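PDB 6AE2: Csm3 from Thermoplasma volcanium, which forms part of the type III-A CRISPR-Cas effector complex of antiviral defence, where it probably binds RNA and acts as an endonuclease. Local coordinates for residues 30-35 against 180-185; 36-41 against 174-179; 60-65 against 72-77; 142-147 against 166-171. All coordinates share one frame; numbering follows the deposited sequence.

Contacts 1 and 2 are successive lengths of one antiparallel pairing, strand 26-38 against strand 175-185, and both are buried. Contact 1 is almost wholly aliphatic, whereas in contact 2 apolar side chains fill one face and a glutamate and a lysine lie on the other. Contacts 3 and 4 are only partly buried and stand farther from the centre of the chain. Contact 3 is a hairpin at the margin of the same sheet, where threonines, tyrosines and prolines mix. Contact 4 joins a helix end to a separate two-stranded sheet, mixing a backbone bond and valine packing with the long arm of R171. Contacts 2, 3 and 4 touch one another.

Contact 1. Residues 30-35 against 180-185; sequences IIYNME and IILSIY
I30 and L182 face each other as a hydrogen-bonded antiparallel pair, and I30 shows how an isoleucine fills such a place. Its CB lies 4.0 Å from L182 CB directly across the strands. With CG1 anti to the carbonyl carbon (chi1 -64°), the longer branch leaves L182 and heads for the next residue on the same face: CG1 comes to 4.1 Å from I184 CG1, and the terminal CD1 ends 3.7 Å from that same I184 CG1. Two residues along, Y32 pairs with I180, CB to CB, while the edge of its ring, at CE2, meets L182 CD1 at 4.1 Å. M34 continues the row: its chain bends at the last torsion (chi3 57°), which brings SD to 3.7 Å from I180 CD1 and lays CE alongside I180 CG1. Beta-branched isoleucine suits the extended backbone, and methionine's unbranched, flexible chain can bend to lie along I180. On the other face I31 and I181 run side by side, I31 CD1 resting on I181 CG2 at 3.7 Å. Four backbone bonds join the strands, two for each hydrogen-bonded pair, such as I30 N to L182 O at 2.6 Å. Helix 190-205 covers the face carrying I30, Y32, L182 and I184. The chemistry divides cleanly: main-chain amides set the register, while side chains that meet here through carbon and sulfur atoms can be buried beneath the helix.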
loop_
_atom_site.group_PDB
_atom_site.type_symbol
_atom_site.label_atom_id
_atom_site.label_comp_id
_atom_site.label_asym_id
_atom_site.label_seq_id
_atom_site.Cartn_x
_atom_site.Cartn_y
_atom_site.Cartn_z
ATOM N N ILE A 30 5.050 -17.587 22.060
ATOM C CA ILE A 30 5.736 -16.337 21.765
ATOM C C ILE A 30 4.673 -15.310 21.406
ATOM O O ILE A 30 3.869 -15.532 20.492
ATOM C CB ILE A 30 6.755 -16.500 20.628
ATOM C CG1 ILE A 30 7.868 -17.468 21.033
ATOM C CG2 ILE A 30 7.343 -15.154 20.250
ATOM C CD1 ILE A 30 8.626 -18.047 19.858
ATOM N N ILE A 31 4.656 -14.194 22.129
ATOM C CA ILE A 31 3.656 -13.149 21.948
ATOM C C ILE A 31 4.310 -11.977 21.234
ATOM O O ILE A 31 5.387 -11.519 21.633
ATOM C CB ILE A 31 3.051 -12.708 23.292
ATOM C CG1 ILE A 31 2.564 -13.920 24.091
ATOM C CG2 ILE A 31 1.912 -11.733 23.065
ATOM C CD1 ILE A 31 1.665 -14.848 23.313
ATOM N N TYR A 32 3.662 -11.500 20.173
ATOM C CA TYR A 32 4.098 -10.327 19.425
ATOM C C TYR A 32 2.999 -9.277 19.497
ATOM O O TYR A 32 1.853 -9.550 19.120
ATOM C CB TYR A 32 4.391 -10.670 17.961
ATOM C CG TYR A 32 5.632 -11.501 17.712
ATOM C CD1 TYR A 32 6.897 -10.928 17.743
ATOM C CD2 TYR A 32 5.534 -12.854 17.410
ATOM C CE1 TYR A 32 8.034 -11.684 17.502
ATOM C CE2 TYR A 32 6.662 -13.617 17.166
ATOM C CZ TYR A 32 7.909 -13.029 17.215
ATOM O OH TYR A 32 9.033 -13.788 16.973
ATOM N N ASN A 33 3.341 -8.082 19.975
ATOM C CA ASN A 33 2.414 -6.951 19.948
ATOM C C ASN A 33 2.620 -6.230 18.623
ATOM O O ASN A 33 3.422 -5.303 18.509
ATOM C CB ASN A 33 2.632 -6.035 21.145
ATOM C CG ASN A 33 2.057 -6.606 22.425
ATOM O OD1 ASN A 33 0.890 -7.000 22.475
ATOM N ND2 ASN A 33 2.874 -6.656 23.471
ATOM N N MET A 34 1.880 -6.669 17.608
ATOM C CA MET A 34 2.082 -6.208 16.243
ATOM C C MET A 34 1.384 -4.874 16.001
ATOM O O MET A 34 0.290 -4.622 16.517
ATOM C CB MET A 34 1.564 -7.263 15.262
ATOM C CG MET A 34 1.281 -6.762 13.858
ATOM S SD MET A 34 0.527 -8.037 12.829
ATOM C CE MET A 34 -0.926 -8.442 13.797
ATOM N N GLU A 35 2.033 -4.013 15.219
ATOM C CA GLU A 35 1.456 -2.752 14.775
ATOM C C GLU A 35 1.406 -2.732 13.253
ATOM O O GLU A 35 2.362 -3.147 12.586
ATOM C CB GLU A 35 2.256 -1.549 15.287
ATOM C CG GLU A 35 1.837 -0.221 14.668
ATOM C CD GLU A 35 2.559 0.969 15.271
ATOM O OE1 GLU A 35 2.510 1.129 16.509
ATOM O OE2 GLU A 35 3.171 1.748 14.508
ATOM N N ILE A 180 -0.021 -11.355 17.872
ATOM C CA ILE A 180 0.291 -12.601 17.184
ATOM C C ILE A 180 0.826 -13.577 18.220
ATOM O O ILE A 180 1.765 -13.254 18.957
ATOM C CB ILE A 180 1.310 -12.402 16.048
ATOM C CG1 ILE A 180 0.707 -11.585 14.906
ATOM C CG2 ILE A 180 1.808 -13.750 15.536
ATOM C CD1 ILE A 180 1.657 -11.398 13.739
ATOM N N ILE A 181 0.229 -14.764 18.279
ATOM C CA ILE A 181 0.598 -15.782 19.254
ATOM C C ILE A 181 1.174 -16.976 18.509
ATOM O O ILE A 181 0.498 -17.585 17.671
ATOM C CB ILE A 181 -0.595 -16.198 20.126
ATOM C CG1 ILE A 181 -1.203 -14.973 20.813
ATOM C CG2 ILE A 181 -0.153 -17.219 21.161
ATOM C CD1 ILE A 181 -2.654 -15.129 21.167
ATOM N N LEU A 182 2.420 -17.305 18.822
ATOM C CA LEU A 182 3.129 -18.437 18.246
ATOM C C LEU A 182 3.338 -19.473 19.342
ATOM O O LEU A 182 3.982 -19.180 20.355
ATOM C CB LEU A 182 4.470 -17.990 17.668
ATOM C CG LEU A 182 4.694 -18.085 16.162
ATOM C CD1 LEU A 182 6.040 -17.478 15.814
ATOM C CD2 LEU A 182 4.627 -19.529 15.709
ATOM N N SER A 183 2.793 -20.670 19.149
ATOM C CA SER A 183 2.938 -21.755 20.110
ATOM C C SER A 183 4.094 -22.655 19.694
ATOM O O SER A 183 4.169 -23.083 18.537
ATOM C CB SER A 183 1.646 -22.561 20.225
ATOM O OG SER A 183 0.589 -21.739 20.687
ATOM N N ILE A 184 4.992 -22.936 20.636
ATOM C CA ILE A 184 6.210 -23.694 20.377
ATOM C C ILE A 184 6.138 -25.002 21.149
ATOM O O ILE A 184 5.871 -25.002 22.357
ATOM C CB ILE A 184 7.470 -22.904 20.771
ATOM C CG1 ILE A 184 7.438 -21.501 20.162
ATOM C CG2 ILE A 184 8.729 -23.656 20.352
ATOM C CD1 ILE A 184 7.403 -21.488 18.655
ATOM N N TYR A 185 6.387 -26.109 20.458
ATOM C CA TYR A 185 6.388 -27.429 21.065
ATOM C C TYR A 185 7.774 -28.048 20.941
ATOM O O TYR A 185 8.567 -27.675 20.075
ATOM C CB TYR A 185 5.334 -28.338 20.413
ATOM C CG TYR A 185 3.908 -27.923 20.719
ATOM C CD1 TYR A 185 3.360 -26.780 20.150
ATOM C CD2 TYR A 185 3.115 -28.671 21.582
ATOM C CE1 TYR A 185 2.060 -26.393 20.432
ATOM C CE2 TYR A 185 1.813 -28.292 21.869
ATOM C CZ TYR A 185 1.291 -27.153 21.290
ATOM O OH TYR A 185 -0.001 -26.771 21.571
#

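Contact 2. Residues 36-41 against 174-179; sequences IEVLTG and TKFKGK
I36 and F176 form a hydrogen-bonded antiparallel pair whose main chains are joined in both directions. I36 N gives a bond to F176 O at 2.9 Å; the return bond, from F176 N to I36 O, is of equal length but approaches 22° from the carbonyl plane. V38 N then bonds to T174 O at 3.1 Å, almost in line with the C=O bond, and so prolongs the pairing past the beginning of strand 175-185. Beyond the end of strand 26-38, T40 packs on D129 of the second subunit.

Apolar contacts occupy the face shared by I36, V38 and F176. The two CB atoms of I36 and F176 stand 4.2 Å apart, and V38 CG2 meets the ring edge at F176 CE2, 3.9 Å away. The phenylalanine suits its place by its reach: its ring also packs on A130 and L132 of strand 125-132 and on I78 of strand 71-78. Of a different kind is the van der Waals contact of methyl V38 CG2 with the hydroxyl T174 OG1, at 3.8 Å, valine and threonine running side by side.

Charged groups take the opposite face. E37 and K175 are a non-hydrogen-bonded pair; with CG anti to its own N (chi1 -171°), E37 extends its stem beside that of K175. The methylene K175 CE approaches E37 OE1 at 3.6 Å; K175 NZ remains 4.4 Å from that oxygen, too far for a salt bridge. Each charge has a second, long and weak partner, K221 for E37 and E35 for K175. The two residues thus meet through their aliphatic stems, CG to CG, while their charges probably attract each other only loosely, which fits a partly exposed face backed by a hydrophobic one.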
loop_
_atom_site.group_PDB
_atom_site.type_symbol
_atom_site.label_atom_id
_atom_site.label_comp_id
_atom_site.label_asym_id
_atom_site.label_seq_id
_atom_site.Cartn_x
_atom_site.Cartn_y
_atom_site.Cartn_z
ATOM N N ILE A 36 0.290 -2.253 12.711
ATOM C CA ILE A 36 0.058 -2.186 11.271
ATOM C C ILE A 36 -0.217 -0.734 10.914
ATOM O O ILE A 36 -1.243 -0.172 11.321
ATOM C CB ILE A 36 -1.108 -3.082 10.839
ATOM C CG1 ILE A 36 -0.800 -4.548 11.134
ATOM C CG2 ILE A 36 -1.425 -2.875 9.367
ATOM C CD1 ILE A 36 -1.922 -5.476 10.763
ATOM N N GLU A 37 0.683 -0.125 10.149
ATOM C CA GLU A 37 0.510 1.250 9.700
ATOM C C GLU A 37 0.087 1.267 8.237
ATOM O O GLU A 37 0.702 0.598 7.397
ATOM C CB GLU A 37 1.789 2.068 9.884
ATOM C CG GLU A 37 1.583 3.554 9.622
ATOM C CD GLU A 37 2.854 4.366 9.764
ATOM O OE1 GLU A 37 2.752 5.601 9.929
ATOM O OE2 GLU A 37 3.952 3.773 9.706
ATOM N N VAL A 38 -0.958 2.033 7.942
ATOM C CA VAL A 38 -1.453 2.186 6.580
ATOM C C VAL A 38 -0.571 3.193 5.850
ATOM O O VAL A 38 -0.411 4.332 6.298
ATOM C CB VAL A 38 -2.922 2.632 6.582
ATOM C CG1 VAL A 38 -3.382 2.973 5.177
ATOM C CG2 VAL A 38 -3.804 1.552 7.193
ATOM N N LEU A 39 0.008 2.771 4.725
ATOM C CA LEU A 39 0.820 3.644 3.880
ATOM C C LEU A 39 0.054 4.183 2.678
ATOM O O LEU A 39 0.200 5.363 2.340
ATOM C CB LEU A 39 2.073 2.905 3.402
ATOM C CG LEU A 39 2.984 2.360 4.505
ATOM C CD1 LEU A 39 4.247 1.766 3.911
ATOM C CD2 LEU A 39 3.324 3.450 5.510
ATOM N N THR A 40 -0.749 3.348 2.013
ATOM C CA THR A 40 -1.724 3.819 1.041
ATOM C C THR A 40 -3.101 3.353 1.483
ATOM O O THR A 40 -3.235 2.321 2.149
ATOM C CB THR A 40 -1.463 3.298 -0.374
ATOM O OG1 THR A 40 -1.415 1.862 -0.362
ATOM C CG2 THR A 40 -0.136 3.838 -0.891
ATOM N N GLY A 41 -4.124 4.120 1.089
ATOM C CA GLY A 41 -5.508 3.849 1.438
ATOM C C GLY A 41 -5.866 2.380 1.388
ATOM O O GLY A 41 -5.648 1.715 0.371
ATOM N N THR A 174 -3.075 5.905 9.727
ATOM C CA THR A 174 -3.775 5.272 10.833
ATOM C C THR A 174 -3.083 3.967 11.197
ATOM O O THR A 174 -2.534 3.267 10.340
ATOM C CB THR A 174 -5.240 5.003 10.492
ATOM O OG1 THR A 174 -5.349 3.731 9.847
ATOM C CG2 THR A 174 -5.796 6.090 9.590
ATOM N N LYS A 175 -3.104 3.644 12.483
ATOM C CA LYS A 175 -2.352 2.517 13.007
ATOM C C LYS A 175 -3.281 1.538 13.704
ATOM O O LYS A 175 -4.237 1.939 14.375
ATOM C CB LYS A 175 -1.260 2.995 13.965
ATOM C CG LYS A 175 -0.027 3.508 13.240
ATOM C CD LYS A 175 0.691 4.586 14.031
ATOM C CE LYS A 175 2.004 4.961 13.362
ATOM N NZ LYS A 175 2.950 5.601 14.318
ATOM N N PHE A 176 -2.992 0.253 13.531
ATOM C CA PHE A 176 -3.761 -0.830 14.124
ATOM C C PHE A 176 -2.862 -1.639 15.046
ATOM O O PHE A 176 -1.691 -1.880 14.732
ATOM C CB PHE A 176 -4.355 -1.742 13.052
ATOM C CG PHE A 176 -5.375 -1.067 12.179
ATOM C CD1 PHE A 176 -6.728 -1.132 12.482
ATOM C CD2 PHE A 176 -4.978 -0.361 11.055
ATOM C CE1 PHE A 176 -7.665 -0.508 11.674
ATOM C CE2 PHE A 176 -5.907 0.263 10.246
ATOM C CZ PHE A 176 -7.251 0.190 10.555
ATOM N N LYS A 177 -3.413 -2.057 16.182
ATOM C CA LYS A 177 -2.693 -2.858 17.162
ATOM C C LYS A 177 -3.342 -4.229 17.267
ATOM O O LYS A 177 -4.565 -4.333 17.414
ATOM C CB LYS A 177 -2.681 -2.173 18.529
ATOM C CG LYS A 177 -1.755 -0.972 18.615
ATOM C CD LYS A 177 -1.873 -0.294 19.970
ATOM C CE LYS A 177 -0.879 0.848 20.109
ATOM N NZ LYS A 177 -1.056 1.584 21.394
ATOM N N GLY A 178 -2.523 -5.273 17.190
ATOM C CA GLY A 178 -3.016 -6.631 17.297
ATOM C C GLY A 178 -1.926 -7.561 17.781
ATOM O O GLY A 178 -0.731 -7.278 17.655
ATOM N N LYS A 179 -2.357 -8.685 18.342
ATOM C CA LYS A 179 -1.448 -9.686 18.878
ATOM C C LYS A 179 -1.235 -10.811 17.874
ATOM O O LYS A 179 -2.139 -11.179 17.120
ATOM C CB LYS A 179 -1.989 -10.270 20.187
ATOM C CG LYS A 179 -1.171 -9.932 21.428
ATOM C CD LYS A 179 -1.837 -10.482 22.686
ATOM C CE LYS A 179 -1.178 -9.960 23.955
ATOM N NZ LYS A 179 -1.517 -8.534 24.217
#

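Contact 3. Residues 60-65 against 72-77; sequences VITTKY and PCDLPY
Y65 and L75 both set CG anti to the carbonyl carbon (chi1 -67° for Y65), and the two side chains cross at about a right angle: L75 CB meets Y65 CD1 at 3.4 Å, and L75 CD1 makes an off-centre CH-pi contact 4.3 Å from the ring centroid. At the other end of the hairpin Y77 has CG between its backbone N and carbonyl carbon (chi1 77°), which brings its ring to I61, T62 and T63, with I61 CG2 over one face and T62 O at the edge. T63 CG2 approaches Y77 CD1 at 3.6 Å, and I61 CD1 reaches the phenol oxygen, Y77 OH, at 3.5 Å. Tyrosine suits position 77 by offering a broad ring to I61 and T63, and position 65 because its ring also carries a polar end: Y65 OH gives a weak bond to P76 O at 2.7 Å, yet is also hydrogen-bonded to L132 N of strand 125-132. Proline suits position 76, a non-hydrogen-bonded place opposite T62, since no N-H is needed across the strands there. The backbones are joined by the pairs T63/L75 and Y65/C73, with two bonds each; T63 N to L75 O measures 2.9 Å. K64 and P72 lie side by side, K64 CE 3.7 Å from P72 CB. Strands 62-67 and 71-78 thus make a twisted antiparallel beta hairpin at the margin of this RAMP protein's main sheet.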
loop_
_atom_site.group_PDB
_atom_site.type_symbol
_atom_site.label_atom_id
_atom_site.label_comp_id
_atom_site.label_asym_id
_atom_site.label_seq_id
_atom_site.Cartn_x
_atom_site.Cartn_y
_atom_site.Cartn_z
ATOM N N VAL A 60 -15.777 -0.181 4.064
ATOM C CA VAL A 60 -14.806 -1.066 4.685
ATOM C C VAL A 60 -15.441 -1.705 5.912
ATOM O O VAL A 60 -16.410 -1.196 6.482
ATOM C CB VAL A 60 -13.506 -0.330 5.057
ATOM C CG1 VAL A 60 -12.806 0.181 3.806
ATOM C CG2 VAL A 60 -13.802 0.799 6.006
ATOM N N ILE A 61 -14.884 -2.842 6.327
ATOM C CA ILE A 61 -15.425 -3.570 7.467
ATOM C C ILE A 61 -15.150 -2.785 8.744
ATOM O O ILE A 61 -14.055 -2.242 8.941
ATOM C CB ILE A 61 -14.842 -4.992 7.517
ATOM C CG1 ILE A 61 -15.644 -5.875 8.474
ATOM C CG2 ILE A 61 -13.356 -4.979 7.878
ATOM C CD1 ILE A 61 -15.338 -7.352 8.325
ATOM N N THR A 62 -16.158 -2.690 9.608
ATOM C CA THR A 62 -16.063 -1.895 10.823
ATOM C C THR A 62 -16.615 -2.675 12.009
ATOM O O THR A 62 -17.284 -3.702 11.859
ATOM C CB THR A 62 -16.814 -0.561 10.689
ATOM O OG1 THR A 62 -18.207 -0.812 10.468
ATOM C CG2 THR A 62 -16.263 0.260 9.534
ATOM N N THR A 63 -16.319 -2.167 13.203
ATOM C CA THR A 63 -16.903 -2.670 14.437
ATOM C C THR A 63 -17.009 -1.513 15.422
ATOM O O THR A 63 -16.433 -0.442 15.219
ATOM C CB THR A 63 -16.084 -3.822 15.026
ATOM O OG1 THR A 63 -16.831 -4.450 16.073
ATOM C CG2 THR A 63 -14.768 -3.312 15.590
ATOM N N LYS A 64 -17.756 -1.739 16.498
ATOM C CA LYS A 64 -18.015 -0.675 17.459
ATOM C C LYS A 64 -16.785 -0.398 18.318
ATOM O O LYS A 64 -16.182 -1.318 18.880
ATOM C CB LYS A 64 -19.202 -1.040 18.350
ATOM C CG LYS A 64 -19.412 -0.069 19.503
ATOM C CD LYS A 64 -20.631 -0.427 20.338
ATOM C CE LYS A 64 -20.615 0.309 21.675
ATOM N NZ LYS A 64 -21.887 0.134 22.435
ATOM N N TYR A 65 -16.415 0.877 18.411
ATOM C CA TYR A 65 -15.446 1.363 19.380
ATOM C C TYR A 65 -16.147 2.295 20.355
ATOM O O TYR A 65 -17.133 2.952 20.009
ATOM C CB TYR A 65 -14.290 2.134 18.724
ATOM C CG TYR A 65 -13.351 1.327 17.852
ATOM C CD1 TYR A 65 -13.801 0.701 16.696
ATOM C CD2 TYR A 65 -12.003 1.222 18.171
ATOM C CE1 TYR A 65 -12.938 -0.021 15.890
ATOM C CE2 TYR A 65 -11.132 0.499 17.373
ATOM C CZ TYR A 65 -11.605 -0.119 16.233
ATOM O OH TYR A 65 -10.741 -0.836 15.434
ATOM N N PRO A 72 -20.005 5.638 21.448
ATOM C CA PRO A 72 -19.967 4.484 20.541
ATOM C C PRO A 72 -19.775 4.945 19.104
ATOM O O PRO A 72 -20.440 5.873 18.639
ATOM C CB PRO A 72 -21.335 3.820 20.746
ATOM C CG PRO A 72 -22.201 4.902 21.317
ATOM C CD PRO A 72 -21.291 5.744 22.157
ATOM N N CYS A 73 -18.852 4.289 18.406
ATOM C CA CYS A 73 -18.520 4.656 17.040
ATOM C C CYS A 73 -18.138 3.403 16.269
ATOM O O CYS A 73 -17.386 2.563 16.772
ATOM C CB CYS A 73 -17.374 5.672 17.007
ATOM S SG CYS A 73 -17.338 6.720 15.546
ATOM N N ASP A 74 -18.663 3.280 15.055
ATOM C CA ASP A 74 -18.268 2.213 14.145
ATOM C C ASP A 74 -17.010 2.655 13.410
ATOM O O ASP A 74 -17.014 3.689 12.735
ATOM C CB ASP A 74 -19.391 1.894 13.160
ATOM C CG ASP A 74 -20.522 1.114 13.801
ATOM O OD1 ASP A 74 -20.297 0.518 14.876
ATOM O OD2 ASP A 74 -21.635 1.098 13.235
ATOM N N LEU A 75 -15.938 1.886 13.542
ATOM C CA LEU A 75 -14.643 2.264 13.006
ATOM C C LEU A 75 -13.975 1.044 12.395
ATOM O O LEU A 75 -14.305 -0.094 12.753
ATOM C CB LEU A 75 -13.748 2.869 14.096
ATOM C CG LEU A 75 -13.962 4.333 14.474
ATOM C CD1 LEU A 75 -13.371 4.599 15.858
ATOM C CD2 LEU A 75 -13.328 5.231 13.420
ATOM N N PRO A 76 -13.038 1.243 11.468
ATOM C CA PRO A 76 -12.384 0.100 10.822
ATOM C C PRO A 76 -11.613 -0.765 11.806
ATOM O O PRO A 76 -11.153 -0.306 12.856
ATOM C CB PRO A 76 -11.433 0.760 9.816
ATOM C CG PRO A 76 -12.041 2.078 9.537
ATOM C CD PRO A 76 -12.664 2.518 10.829
ATOM N N TYR A 77 -11.490 -2.040 11.451
ATOM C CA TYR A 77 -10.533 -2.945 12.065
ATOM C C TYR A 77 -9.999 -3.858 10.973
ATOM O O TYR A 77 -10.601 -3.997 9.905
ATOM C CB TYR A 77 -11.149 -3.756 13.216
ATOM C CG TYR A 77 -12.023 -4.918 12.791
ATOM C CD1 TYR A 77 -13.379 -4.740 12.552
ATOM C CD2 TYR A 77 -11.497 -6.198 12.649
ATOM C CE1 TYR A 77 -14.183 -5.797 12.171
ATOM C CE2 TYR A 77 -12.294 -7.261 12.264
ATOM C CZ TYR A 77 -13.636 -7.054 12.029
ATOM O OH TYR A 77 -14.434 -8.106 11.650
#

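Contact 4. Residues 142-147 against 166-171; sequences DARNVI and FIERVR
V146 O accepts a nearly straight bond from R171 N at 2.7 Å (176° at the hydrogen), and I147 faces V170 beside it as a non-hydrogen-bonded antiparallel pair, so the chain leaving helix 140-143 is drawn into line with strand 166-170. R171 makes the largest single contribution. Its CG sits between backbone N and carbonyl carbon (chi1 76°), and the chain then runs out straight along N145 and V146. The peptide carbon N145 C lies over the centre of one face of the R171 guanidinium, 3.5 Å from its plane, and R171 NH1 is 3.5 Å from N145 CB. An arginine suits this place because its long stem can follow the backbone while its flat end can lie against a peptide. V146 and V170 lie side by side, CG1 to CG1 at 3.6 Å, two compact valines in buried positions. I147 crosses E168 and brings CD1 to 3.6 Å from E168 OE1. That oxygen already accepts a bond from V60 N, which probably fixes the carboxylate; its salt bridge to R144 NH2 is long, 4.0 Å, from a poorly ordered arginine. R169 forms salt bridges with E148 and with D129 of the second subunit. The contact therefore ties the end of helix 140-143 to the small sheet of strands 147-151 and 166-170, with A143 and I147 resting on strand 71-78 of the main sheet and R169 reaching the partner subunit.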
loop_
_atom_site.group_PDB
_atom_site.type_symbol
_atom_site.label_atom_id
_atom_site.label_comp_id
_atom_site.label_asym_id
_atom_site.label_seq_id
_atom_site.Cartn_x
_atom_site.Cartn_y
_atom_site.Cartn_z
ATOM N N ASP A 142 -13.482 13.100 14.977
ATOM C CA ASP A 142 -12.095 12.706 14.745
ATOM C C ASP A 142 -12.006 11.273 14.241
ATOM O O ASP A 142 -11.057 10.922 13.529
ATOM C CB ASP A 142 -11.274 12.839 16.031
ATOM C CG ASP A 142 -11.007 14.277 16.417
ATOM O OD1 ASP A 142 -10.912 15.132 15.513
ATOM O OD2 ASP A 142 -10.877 14.547 17.632
ATOM N N ALA A 143 -12.979 10.437 14.609
ATOM C CA ALA A 143 -12.974 9.014 14.300
ATOM C C ALA A 143 -12.873 8.764 12.802
ATOM O O ALA A 143 -11.808 8.384 12.314
ATOM C CB ALA A 143 -14.224 8.339 14.865
ATOM N N ARG A 144 -13.960 8.985 12.062
ATOM C CA ARG A 144 -14.029 8.649 10.645
ATOM C C ARG A 144 -13.469 9.734 9.730
ATOM O O ARG A 144 -13.743 9.718 8.525
ATOM C CB ARG A 144 -15.466 8.307 10.250
ATOM C CG ARG A 144 -16.138 7.441 11.300
ATOM C CD ARG A 144 -15.927 5.957 11.016
ATOM N NE ARG A 144 -16.445 5.500 9.727
ATOM C CZ ARG A 144 -16.875 4.259 9.514
ATOM N NH1 ARG A 144 -16.838 3.375 10.497
ATOM N NH2 ARG A 144 -17.340 3.895 8.332
ATOM N N ASN A 145 -12.692 10.676 10.269
ATOM C CA ASN A 145 -11.621 11.250 9.465
ATOM C C ASN A 145 -10.693 10.149 8.972
ATOM O O ASN A 145 -10.076 10.277 7.911
ATOM C CB ASN A 145 -10.833 12.270 10.283
ATOM C CG ASN A 145 -11.461 13.646 10.270
ATOM O OD1 ASN A 145 -12.661 13.795 10.046
ATOM N ND2 ASN A 145 -10.645 14.667 10.513
ATOM N N VAL A 146 -10.585 9.063 9.744
ATOM C CA VAL A 146 -9.786 7.898 9.381
ATOM C C VAL A 146 -10.188 7.351 8.016
ATOM O O VAL A 146 -9.374 6.724 7.327
ATOM C CB VAL A 146 -9.917 6.843 10.506
ATOM C CG1 VAL A 146 -9.739 5.425 10.000
ATOM C CG2 VAL A 146 -8.937 7.148 11.631
ATOM N N ILE A 147 -11.422 7.599 7.584
ATOM C CA ILE A 147 -11.951 6.985 6.374
ATOM C C ILE A 147 -12.076 8.032 5.275
ATOM O O ILE A 147 -12.676 9.098 5.472
ATOM C CB ILE A 147 -13.292 6.274 6.636
ATOM C CG1 ILE A 147 -13.025 4.871 7.200
ATOM C CG2 ILE A 147 -14.108 6.182 5.358
ATOM C CD1 ILE A 147 -14.216 3.963 7.234
ATOM N N PHE A 166 -17.859 4.838 -5.506
ATOM C CA PHE A 166 -17.181 5.495 -4.392
ATOM C C PHE A 166 -16.755 4.439 -3.382
ATOM O O PHE A 166 -17.600 3.797 -2.752
ATOM C CB PHE A 166 -18.088 6.543 -3.748
ATOM C CG PHE A 166 -18.508 7.630 -4.692
ATOM C CD1 PHE A 166 -19.602 7.463 -5.525
ATOM C CD2 PHE A 166 -17.797 8.816 -4.757
ATOM C CE1 PHE A 166 -19.985 8.462 -6.397
ATOM C CE2 PHE A 166 -18.175 9.819 -5.627
ATOM C CZ PHE A 166 -19.270 9.641 -6.448
ATOM N N ILE A 167 -15.446 4.271 -3.219
ATOM C CA ILE A 167 -14.878 3.220 -2.386
ATOM C C ILE A 167 -14.303 3.843 -1.122
ATOM O O ILE A 167 -13.622 4.873 -1.176
ATOM C CB ILE A 167 -13.803 2.428 -3.153
ATOM C CG1 ILE A 167 -14.367 1.940 -4.491
ATOM C CG2 ILE A 167 -13.294 1.264 -2.317
ATOM C CD1 ILE A 167 -13.497 0.921 -5.191
ATOM N N GLU A 168 -14.586 3.217 0.016
ATOM C CA GLU A 168 -14.032 3.657 1.286
ATOM C C GLU A 168 -12.629 3.096 1.474
ATOM O O GLU A 168 -12.325 1.973 1.059
ATOM C CB GLU A 168 -14.922 3.211 2.447
ATOM C CG GLU A 168 -16.176 4.044 2.639
ATOM C CD GLU A 168 -16.930 3.662 3.897
ATOM O OE1 GLU A 168 -16.451 2.768 4.628
ATOM O OE2 GLU A 168 -18.004 4.248 4.149
ATOM N N ARG A 169 -11.766 3.898 2.095
ATOM C CA ARG A 169 -10.413 3.479 2.431
ATOM C C ARG A 169 -10.029 4.050 3.787
ATOM O O ARG A 169 -10.516 5.108 4.195
ATOM C CB ARG A 169 -9.370 3.923 1.390
ATOM C CG ARG A 169 -9.796 3.802 -0.061
ATOM C CD ARG A 169 -8.988 4.738 -0.935
ATOM N NE ARG A 169 -7.699 4.162 -1.302
ATOM C CZ ARG A 169 -6.677 4.865 -1.776
ATOM N NH1 ARG A 169 -6.790 6.177 -1.937
ATOM N NH2 ARG A 169 -5.541 4.257 -2.085
ATOM N N VAL A 170 -9.147 3.337 4.479
ATOM C CA VAL A 170 -8.558 3.822 5.719
ATOM C C VAL A 170 -7.347 4.664 5.346
ATOM O O VAL A 170 -6.401 4.162 4.731
ATOM C CB VAL A 170 -8.168 2.658 6.641
ATOM C CG1 VAL A 170 -7.719 3.184 7.987
ATOM C CG2 VAL A 170 -9.334 1.691 6.803
ATOM N N ARG A 171 -7.382 5.946 5.704
ATOM C CA ARG A 171 -6.390 6.885 5.207
ATOM C C ARG A 171 -4.989 6.506 5.684
ATOM O O ARG A 171 -4.805 5.810 6.685
ATOM C CB ARG A 171 -6.733 8.312 5.638
ATOM C CG ARG A 171 -6.430 8.641 7.092
ATOM C CD ARG A 171 -7.003 10.001 7.458
ATOM N NE ARG A 171 -7.036 10.228 8.901
ATOM C CZ ARG A 171 -7.367 11.385 9.468
ATOM N NH1 ARG A 171 -7.699 12.425 8.714
ATOM N NH2 ARG A 171 -7.370 11.501 10.788
#